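Local coordinates for adenosine monophosphate-protein transferase vopS (Vibrio parahaemolyticus, PDB 3LET) that transfers AMP from ATP to a threonine of the host Rho GTPases RhoA, Rac and Cdc42, blocking effector binding and so inhibiting actin assembly, at residues E66-T70 with A95-K100. Coordinates in Å, arbitrary orientation, origin at the centre of the assembly. Residues are numbered along the deposited sequence.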
loop_
_atom_site.group_PDB
_atom_site.type_symbol
_atom_site.label_atom_id
_atom_site.label_comp_id
_atom_site.label_asym_id
_atom_site.label_seq_id
_atom_site.Cartn_x
_atom_site.Cartn_y
_atom_site.Cartn_z
ATOM N N GLU A 66 5.183 20.230 -11.029
ATOM C CA GLU A 66 4.874 18.946 -10.428
ATOM C C GLU A 66 5.654 17.826 -11.125
ATOM O O GLU A 66 6.230 16.955 -10.459
ATOM C CB GLU A 66 3.365 18.713 -10.519
ATOM C CG GLU A 66 2.923 17.393 -9.964
ATOM C CD GLU A 66 1.428 17.201 -10.129
ATOM O OE1 GLU A 66 0.668 18.057 -9.634
ATOM O OE2 GLU A 66 1.026 16.205 -10.760
ATOM N N ARG A 67 5.672 17.817 -12.451
ATOM C CA ARG A 67 6.439 16.788 -13.173
ATOM C C ARG A 67 7.919 16.821 -12.795
ATOM O O ARG A 67 8.541 15.764 -12.581
ATOM C CB ARG A 67 6.339 16.965 -14.696
ATOM C CG ARG A 67 4.982 16.717 -15.304
ATOM C CD ARG A 67 5.050 16.888 -16.827
ATOM N NE ARG A 67 5.709 15.759 -17.479
ATOM C CZ ARG A 67 5.932 15.669 -18.790
ATOM N NH1 ARG A 67 5.578 16.645 -19.608
ATOM N NH2 ARG A 67 6.520 14.596 -19.290
ATOM N N ALA A 68 8.503 18.024 -12.729
ATOM C CA ALA A 68 9.953 18.124 -12.506
ATOM C C ALA A 68 10.289 17.753 -11.059
ATOM O O ALA A 68 11.269 17.033 -10.793
ATOM C CB ALA A 68 10.482 19.558 -12.809
ATOM N N MET A 69 9.478 18.224 -10.119
ATOM C CA MET A 69 9.661 17.817 -8.708
ATOM C C MET A 69 9.544 16.316 -8.516
ATOM O O MET A 69 10.336 15.698 -7.771
ATOM C CB MET A 69 8.623 18.494 -7.853
ATOM C CG MET A 69 8.886 19.967 -7.901
ATOM S SD MET A 69 9.902 20.295 -6.522
ATOM C CE MET A 69 8.521 20.911 -5.563
ATOM N N THR A 70 8.575 15.723 -9.193
ATOM C CA THR A 70 8.384 14.270 -9.091
ATOM C C THR A 70 9.617 13.542 -9.595
ATOM O O THR A 70 10.117 12.612 -8.947
ATOM C CB THR A 70 7.169 13.814 -9.914
ATOM O OG1 THR A 70 5.999 14.425 -9.379
ATOM C CG2 THR A 70 6.993 12.261 -9.848
ATOM N N ALA A 95 5.050 9.580 -4.962
ATOM C CA ALA A 95 5.872 10.770 -5.183
ATOM C C ALA A 95 4.969 11.930 -5.654
ATOM O O ALA A 95 5.092 13.068 -5.195
ATOM C CB ALA A 95 6.950 10.451 -6.223
ATOM N N VAL A 96 4.059 11.635 -6.575
ATOM C CA VAL A 96 3.130 12.661 -7.071
ATOM C C VAL A 96 2.288 13.262 -5.968
ATOM O O VAL A 96 2.078 14.488 -5.935
ATOM C CB VAL A 96 2.165 12.074 -8.135
ATOM C CG1 VAL A 96 1.124 13.109 -8.523
ATOM C CG2 VAL A 96 2.976 11.623 -9.355
ATOM N N ARG A 97 1.789 12.417 -5.053
ATOM C CA ARG A 97 0.932 12.926 -3.961
ATOM C C ARG A 97 1.715 13.745 -2.933
ATOM O O ARG A 97 1.204 14.744 -2.409
ATOM C CB ARG A 97 0.221 11.767 -3.226
ATOM C CG ARG A 97 -0.753 10.998 -4.083
ATOM C CD ARG A 97 -1.718 11.912 -4.816
ATOM N NE ARG A 97 -2.704 12.514 -3.922
ATOM C CZ ARG A 97 -3.948 12.069 -3.752
ATOM N NH1 ARG A 97 -4.381 11.000 -4.410
ATOM N NH2 ARG A 97 -4.763 12.702 -2.918
ATOM N N VAL A 98 2.952 13.335 -2.647
ATOM C CA VAL A 98 3.797 14.071 -1.713
ATOM C C VAL A 98 4.143 15.427 -2.323
ATOM O O VAL A 98 4.108 16.453 -1.641
ATOM C CB VAL A 98 5.050 13.235 -1.360
ATOM C CG1 VAL A 98 6.161 14.080 -0.709
ATOM C CG2 VAL A 98 4.618 12.074 -0.405
ATOM N N VAL A 99 4.447 15.434 -3.614
ATOM C CA VAL A 99 4.759 16.708 -4.312
ATOM C C VAL A 99 3.554 17.638 -4.298
ATOM O O VAL A 99 3.674 18.853 -4.079
ATOM C CB VAL A 99 5.175 16.458 -5.779
ATOM C CG1 VAL A 99 5.163 17.800 -6.602
ATOM C CG2 VAL A 99 6.538 15.847 -5.810
ATOM N N LYS A 100 2.374 17.081 -4.526
ATOM C CA LYS A 100 1.160 17.894 -4.457
ATOM C C LYS A 100 0.988 18.476 -3.071
ATOM O O LYS A 100 0.537 19.616 -2.930
ATOM C CB LYS A 100 -0.090 17.078 -4.870
ATOM C CG LYS A 100 -0.164 16.845 -6.384
ATOM C CD LYS A 100 -1.342 15.961 -6.784
ATOM C CE LYS A 100 -1.448 15.807 -8.301
ATOM N NZ LYS A 100 -1.963 17.035 -8.962
#
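Two helical segments, 66-70 and 95-100, cross obliquely with their N-to-C directions 119° apart and their axes 9.3 Å from one another at closest approach. The backbones come nearest at one end of the contact, where the CA atoms of Thr70 and Ala95 are 5.8 Å apart, a spacing that the small alanine side chain permits. Val99 is the centre of the packing: its CG1 lies 3.7 Å from Met69 CB and 4.0 Å from Glu66 CA, while its CG2 is 3.9 Å from Thr70 OG1, so the valine wedges among three residues of successive turns. Thr70 turns its hydroxyl back onto its own helix, OG1 donating to Glu66 O at 2.8 Å; its polar group is thus satisfied, and its methyl CG2 packs against Ala95 CB and Val96 CG2, both at 4.1 Å. Toward solvent, the extended Glu66 side chain passes over Val99 and ends in a salt bridge with Lys100, OE1 to NZ 2.9 Å, which closes the apolar contact on that side. The pair joins helix 58-75 to helix 88-102 within the all-helical N-terminal region of VopS, away from the predicted ATP-binding residues. Helix 113-139 packs against both, Met120 touching Met69 and Val99 and Phe124 touching Ala95, while Leu43 of helix 39-45 also meets Met69.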